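Local coordinates for START domain-containing protein 10 (Homo sapiens, PDB 6SER), which transfers phosphatidylcholine and phosphatidylethanolamine between membranes, preferring lipids with a palmitoyl or stearoyl chain at sn-1 and an unsaturated chain at sn-2, at residues 124-129 with 160-165; 28-33 with 144-149. All blocks are in the same frame, centred on the assembly; numbering follows the deposited sequence.

Contact 1. Residues 124-129 with 160-165; sequences PLKNRD and DLVRAV
Asp129 and Arg163 reach each other through quite different first torsions: CG of Asp129 sits between its backbone N and carbonyl carbon (chi1 68°), whereas CG of Arg163 is anti to its own backbone N (chi1 -176°). Bends at chi2 and chi3 set CD and NE of the arginine, with CD close to Asp129 O and OD1; beyond them NH1 makes a nearly straight hydrogen bond of 3.0 Å to Asp129 OD1. That oxygen lies in the guanidinium plane, yet the nitrogen approaches it from above the carboxylate plane, the two flat groups being turned 64° apart. NH1 is also 2.9 Å from Asp129 OD2, closing the salt bridge, though this second hydrogen bond is weak; OD2 has a further partner in Tyr116 OH.

Beside this pair the backbones run as neighbouring parallel strands, a pairing that joins strands 127-139 and 161-175 near their N-terminal ends in the curled sheet of the START fold. Val162 N donates to Asn127 O at 2.9 Å, Asp129 N to Val162 O, and Ala164 N to Asp129 O at 3.0 Å. Ahead of these bonds a water bridges the segments, accepting from Asn127 N and donating to Asp160 O.

On the face bearing Arg128 and Val162, the two side chains lie side by side and point the same way, with Val162 CB against one face of the guanidinium, offset toward its rim. Arg128 NH2 is hydrogen-bonded to Pro191 O. The Val162 methyl CG2 meets Lys126 CG at 3.3 Å, a tight carbon pair, where the two side chains cross at about a right angle; Lys126 NZ is hydrogen-bonded to Lys159 O. On the face bearing Asp129, Leu161 CD1 packs against Asn127 CB at 3.2 Å, while Asn127 OD1 accepts from Cys121 N.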
loop_
_atom_site.group_PDB
_atom_site.type_symbol
_atom_site.label_atom_id
_atom_site.label_comp_id
_atom_site.label_asym_id
_atom_site.label_seq_id
_atom_site.Cartn_x
_atom_site.Cartn_y
_atom_site.Cartn_z
ATOM N N PRO A 124 -23.492 6.939 -3.611
ATOM C CA PRO A 124 -24.285 5.774 -3.893
ATOM C C PRO A 124 -23.441 4.598 -3.354
ATOM O O PRO A 124 -23.954 3.715 -2.808
ATOM C CB PRO A 124 -24.531 5.802 -5.392
ATOM C CG PRO A 124 -23.804 7.004 -5.870
ATOM C CD PRO A 124 -22.993 7.621 -4.755
ATOM N N LEU A 125 -22.135 4.671 -3.512
ATOM C CA LEU A 125 -21.270 3.569 -3.061
ATOM C C LEU A 125 -21.136 3.562 -1.554
ATOM O O LEU A 125 -21.267 4.572 -0.938
ATOM C CB LEU A 125 -19.895 3.736 -3.676
ATOM C CG LEU A 125 -19.828 3.696 -5.186
ATOM C CD1 LEU A 125 -18.528 4.261 -5.626
ATOM C CD2 LEU A 125 -19.979 2.299 -5.712
ATOM N N LYS A 126 -20.867 2.408 -1.013
ATOM C CA LYS A 126 -20.614 2.417 0.433
ATOM C C LYS A 126 -19.117 2.592 0.727
ATOM O O LYS A 126 -18.336 2.524 -0.159
ATOM C CB LYS A 126 -21.508 1.444 1.188
ATOM C CG LYS A 126 -21.165 -0.008 1.236
ATOM C CD LYS A 126 -22.415 -0.848 1.235
ATOM C CE LYS A 126 -23.261 -0.774 2.469
ATOM N NZ LYS A 126 -23.747 -2.088 2.891
ATOM N N ASN A 127 -18.791 2.872 1.969
ATOM C CA ASN A 127 -17.388 2.994 2.381
ATOM C C ASN A 127 -16.764 1.603 2.408
ATOM O O ASN A 127 -17.451 0.664 2.530
ATOM C CB ASN A 127 -17.256 3.763 3.689
ATOM C CG ASN A 127 -17.847 5.145 3.655
ATOM O OD1 ASN A 127 -17.778 5.828 2.676
ATOM N ND2 ASN A 127 -18.408 5.569 4.748
ATOM N N ARG A 128 -15.462 1.538 2.287
ATOM C CA ARG A 128 -14.717 0.279 2.158
ATOM C C ARG A 128 -13.694 0.118 3.268
ATOM O O ARG A 128 -13.288 1.051 3.781
ATOM C CB ARG A 128 -14.016 0.268 0.816
ATOM C CG ARG A 128 -14.786 -0.497 -0.233
ATOM C CD ARG A 128 -15.343 0.340 -1.322
ATOM N NE ARG A 128 -15.970 -0.589 -2.196
ATOM C CZ ARG A 128 -17.134 -0.435 -2.737
ATOM N NH1 ARG A 128 -17.807 0.660 -2.564
ATOM N NH2 ARG A 128 -17.602 -1.385 -3.462
ATOM N N ASP A 129 -13.317 -1.098 3.554
ATOM C CA ASP A 129 -12.290 -1.431 4.549
ATOM C C ASP A 129 -11.484 -2.634 4.092
ATOM O O ASP A 129 -11.968 -3.401 3.382
ATOM C CB ASP A 129 -12.848 -1.531 5.966
ATOM C CG ASP A 129 -13.780 -2.668 6.283
ATOM O OD1 ASP A 129 -14.207 -3.344 5.406
ATOM O OD2 ASP A 129 -14.062 -2.806 7.388
ATOM N N ASP A 160 -22.105 -2.205 7.295
ATOM C CA ASP A 160 -22.123 -0.858 6.731
ATOM C C ASP A 160 -20.978 -0.584 5.759
ATOM O O ASP A 160 -21.015 0.437 5.058
ATOM C CB ASP A 160 -22.102 0.181 7.858
ATOM C CG ASP A 160 -21.090 -0.151 8.943
ATOM O OD1 ASP A 160 -20.245 0.710 9.253
ATOM O OD2 ASP A 160 -21.134 -1.280 9.479
ATOM N N LEU A 161 -19.983 -1.468 5.677
ATOM C CA LEU A 161 -18.807 -1.254 4.842
ATOM C C LEU A 161 -18.594 -2.451 3.929
ATOM O O LEU A 161 -18.769 -3.598 4.341
ATOM C CB LEU A 161 -17.529 -1.056 5.684
ATOM C CG LEU A 161 -17.162 0.285 6.328
ATOM C CD1 LEU A 161 -17.982 1.391 5.748
ATOM C CD2 LEU A 161 -17.375 0.214 7.808
ATOM N N VAL A 162 -18.117 -2.180 2.743
ATOM C CA VAL A 162 -17.782 -3.272 1.823
ATOM C C VAL A 162 -16.371 -3.715 2.154
ATOM O O VAL A 162 -15.567 -2.907 2.228
ATOM C CB VAL A 162 -17.886 -2.798 0.374
ATOM C CG1 VAL A 162 -17.362 -3.824 -0.585
ATOM C CG2 VAL A 162 -19.303 -2.440 0.042
ATOM N N ARG A 163 -16.159 -4.982 2.399
ATOM C CA ARG A 163 -14.799 -5.472 2.639
ATOM C C ARG A 163 -14.101 -5.681 1.314
ATOM O O ARG A 163 -14.410 -6.549 0.654
ATOM C CB ARG A 163 -14.761 -6.745 3.465
ATOM C CG ARG A 163 -13.348 -7.185 3.786
ATOM C CD ARG A 163 -12.806 -6.171 4.731
ATOM N NE ARG A 163 -12.799 -6.972 5.876
ATOM C CZ ARG A 163 -13.361 -6.781 7.012
ATOM N NH1 ARG A 163 -13.994 -5.691 7.325
ATOM N NH2 ARG A 163 -13.212 -7.712 7.890
ATOM N N ALA A 164 -13.143 -4.854 1.010
ATOM C CA ALA A 164 -12.345 -4.977 -0.205
ATOM C C ALA A 164 -11.213 -5.961 0.023
ATOM O O ALA A 164 -10.989 -6.393 1.099
ATOM C CB ALA A 164 -11.839 -3.642 -0.591
ATOM N N VAL A 165 -10.586 -6.310 -1.057
ATOM C CA VAL A 165 -9.484 -7.276 -1.041
ATOM C C VAL A 165 -8.287 -6.684 -1.756
ATOM O O VAL A 165 -8.353 -6.366 -2.876
ATOM C CB VAL A 165 -9.854 -8.610 -1.687
ATOM C CG1 VAL A 165 -8.688 -9.551 -1.696
ATOM C CG2 VAL A 165 -11.078 -9.244 -1.118
HETATM O O HOH W 1 -20.634 2.970 4.134
HETATM O O HOH W 2 -16.647 -4.684 6.059
#

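Contact 2. Residues 28-33 with 144-149; sequences QDFRSF and IIMNYS
Met146 enters between two phenylalanines of helix 27-38 and meets each with a different part of its chain. Its terminal methyl, CE, stands over the centre of the Phe30 ring, 3.7 Å from the centroid and 11° off the normal, a CH-pi contact over the face. The sulfur, SD, lies 3.5 Å from Phe33 CB. It also makes oblique Met-aromatic contacts with both rings, 4.5 Å from the Phe30 centroid and 4.6 Å from that of Phe33. Met146 CG sits over one face of the Phe33 ring, offset toward its rim. The chain runs extended as far as SD and bends at chi3 (-77°), which turns CE onto Phe30.

Ile144, two residues earlier on the strand, supplies the other branch of the packing. Its CG2 methyl touches Phe30 CD1 at 3.6 Å, in the plane of that ring at its edge, and reaches Phe33 CD2 at 3.8 Å. The CD1 methyl of Ile144 instead rests 3.5 Å from the backbone O of Phe30.

Further out, the short helix and strand segments cross nearly perpendicularly, at 102°. Phe30 and Phe33, three residues apart on the helix, both meet Ile144 and Met146, which alternate along the strand. This is the N-terminal helix of the START domain laid across the curled sheet. Phe30 also packs on Ser135 and Leu137 of strand 127-139, Phe33 on Gln168 of strand 161-175, and Met146 on Pro25.

Side chains meet here through aromatic faces and edges, methyl groups and a thioether, so the helix is held to strand 142-151 by dispersion and sulfur-ring contacts.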
loop_
_atom_site.group_PDB
_atom_site.type_symbol
_atom_site.label_atom_id
_atom_site.label_comp_id
_atom_site.label_asym_id
_atom_site.label_seq_id
_atom_site.Cartn_x
_atom_site.Cartn_y
_atom_site.Cartn_z
ATOM N N GLN A 28 12.174 -14.084 -1.379
ATOM C CA GLN A 28 11.821 -14.121 -2.793
ATOM C C GLN A 28 10.622 -13.227 -3.095
ATOM O O GLN A 28 10.549 -12.643 -4.182
ATOM C CB GLN A 28 11.554 -15.569 -3.217
ATOM C CG GLN A 28 10.995 -15.763 -4.621
ATOM C CD GLN A 28 11.970 -15.381 -5.720
ATOM O OE1 GLN A 28 13.178 -15.271 -5.497
ATOM N NE2 GLN A 28 11.443 -15.176 -6.923
ATOM N N ASP A 29 9.685 -13.088 -2.148
ATOM C CA ASP A 29 8.513 -12.248 -2.387
ATOM C C ASP A 29 8.906 -10.785 -2.545
ATOM O O ASP A 29 8.378 -10.082 -3.413
ATOM C CB ASP A 29 7.492 -12.404 -1.259
ATOM C CG ASP A 29 6.798 -13.759 -1.274
ATOM O OD1 ASP A 29 6.697 -14.393 -0.207
ATOM O OD2 ASP A 29 6.352 -14.194 -2.355
ATOM N N PHE A 30 9.899 -10.357 -1.800
ATOM C CA PHE A 30 10.411 -8.980 -1.895
ATOM C C PHE A 30 11.101 -8.807 -3.244
ATOM O O PHE A 30 10.981 -7.814 -3.869
ATOM C CB PHE A 30 11.341 -8.668 -0.732
ATOM C CG PHE A 30 10.626 -8.309 0.535
ATOM C CD1 PHE A 30 10.032 -7.092 0.683
ATOM C CD2 PHE A 30 10.548 -9.187 1.583
ATOM C CE1 PHE A 30 9.392 -6.751 1.853
ATOM C CE2 PHE A 30 9.886 -8.861 2.742
ATOM C CZ PHE A 30 9.318 -7.632 2.882
ATOM N N ARG A 31 11.803 -9.830 -3.689
ATOM C CA ARG A 31 12.530 -9.782 -4.972
ATOM C C ARG A 31 11.533 -9.731 -6.129
ATOM O O ARG A 31 11.646 -8.911 -6.974
ATOM C CB ARG A 31 13.505 -10.952 -5.064
ATOM C CG ARG A 31 14.800 -10.680 -4.325
ATOM C CD ARG A 31 15.981 -11.516 -4.727
ATOM N NE ARG A 31 15.514 -12.871 -4.639
ATOM C CZ ARG A 31 15.941 -13.750 -3.767
ATOM N NH1 ARG A 31 16.901 -13.428 -2.922
ATOM N NH2 ARG A 31 15.385 -14.938 -3.738
ATOM N N SER A 32 10.524 -10.567 -6.080
ATOM C CA SER A 32 9.521 -10.604 -7.147
ATOM C C SER A 32 8.851 -9.255 -7.226
ATOM O O SER A 32 8.617 -8.834 -8.290
ATOM C CB SER A 32 8.512 -11.640 -6.883
ATOM O OG SER A 32 8.936 -12.870 -7.359
ATOM N N PHE A 33 8.487 -8.697 -6.091
ATOM C CA PHE A 33 7.842 -7.379 -6.046
ATOM C C PHE A 33 8.749 -6.324 -6.653
ATOM O O PHE A 33 8.322 -5.646 -7.457
ATOM C CB PHE A 33 7.349 -7.050 -4.650
ATOM C CG PHE A 33 6.658 -5.733 -4.593
ATOM C CD1 PHE A 33 5.310 -5.621 -4.785
ATOM C CD2 PHE A 33 7.385 -4.598 -4.451
ATOM C CE1 PHE A 33 4.708 -4.385 -4.767
ATOM C CE2 PHE A 33 6.786 -3.367 -4.433
ATOM C CZ PHE A 33 5.451 -3.266 -4.600
ATOM N N ILE A 144 11.317 -1.437 0.422
ATOM C CA ILE A 144 10.097 -2.060 -0.072
ATOM C C ILE A 144 9.127 -2.222 1.087
ATOM O O ILE A 144 9.512 -2.688 2.164
ATOM C CB ILE A 144 10.364 -3.425 -0.724
ATOM C CG1 ILE A 144 11.223 -3.264 -1.974
ATOM C CG2 ILE A 144 9.052 -4.109 -1.068
ATOM C CD1 ILE A 144 11.504 -4.575 -2.678
ATOM N N ILE A 145 7.873 -1.843 0.864
ATOM C CA ILE A 145 6.767 -2.159 1.755
ATOM C C ILE A 145 5.687 -2.801 0.904
ATOM O O ILE A 145 5.222 -2.180 -0.058
ATOM C CB ILE A 145 6.204 -0.915 2.454
ATOM C CG1 ILE A 145 7.324 -0.002 2.931
ATOM C CG2 ILE A 145 5.358 -1.325 3.637
ATOM C CD1 ILE A 145 6.813 1.236 3.613
ATOM N N MET A 146 5.285 -4.027 1.253
ATOM C CA MET A 146 4.213 -4.744 0.569
ATOM C C MET A 146 3.102 -5.114 1.542
ATOM O O MET A 146 3.310 -5.201 2.756
ATOM C CB MET A 146 4.697 -6.044 -0.073
ATOM C CG MET A 146 6.118 -6.034 -0.473
ATOM S SD MET A 146 6.543 -7.578 -1.252
ATOM C CE MET A 146 6.692 -8.635 0.162
ATOM N N ASN A 147 1.922 -5.373 0.981
ATOM C CA ASN A 147 0.807 -5.880 1.768
ATOM C C ASN A 147 -0.128 -6.664 0.857
ATOM O O ASN A 147 -0.077 -6.536 -0.367
ATOM C CB ASN A 147 0.083 -4.745 2.511
ATOM C CG ASN A 147 -0.903 -3.985 1.642
ATOM O OD1 ASN A 147 -1.829 -4.569 1.080
ATOM N ND2 ASN A 147 -0.753 -2.665 1.584
ATOM N N TYR A 148 -0.972 -7.490 1.476
ATOM C CA TYR A 148 -2.061 -8.191 0.805
ATOM C C TYR A 148 -3.106 -8.529 1.863
ATOM O O TYR A 148 -2.788 -8.609 3.053
ATOM C CB TYR A 148 -1.574 -9.457 0.083
ATOM C CG TYR A 148 -1.054 -10.539 1.006
ATOM C CD1 TYR A 148 -1.898 -11.545 1.460
ATOM C CD2 TYR A 148 0.270 -10.547 1.438
ATOM C CE1 TYR A 148 -1.447 -12.535 2.305
ATOM C CE2 TYR A 148 0.736 -11.538 2.288
ATOM C CZ TYR A 148 -0.134 -12.530 2.720
ATOM O OH TYR A 148 0.287 -13.532 3.571
ATOM N N SER A 149 -4.352 -8.710 1.427
ATOM C CA SER A 149 -5.451 -8.837 2.374
ATOM C C SER A 149 -5.399 -10.174 3.097
ATOM O O SER A 149 -4.874 -11.171 2.590
ATOM C CB SER A 149 -6.808 -8.687 1.681
ATOM O OG SER A 149 -7.157 -7.328 1.522
#

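Overall arrangement
The centres of the two contacts lie about 25 Å apart, on opposite sides of the chain's centre, and belong to one START domain. They share a sheet: contact 1 pairs strands 127-139 and 161-175 near their beginnings, and contact 2 lays helix 27-38 on strand 142-151, which neighbours both. Along the chain the segments alternate, 28-33, 124-129, 144-149, 160-165. The far end of 144-149 meets the far end of 160-165, where Ser149 OG packs 3.5 Å from Val165 CA. Partly buried strand pairing and buried helix packing are thus joined through one curled sheet, which in START proteins forms much of the wall around the lipid-binding cavity.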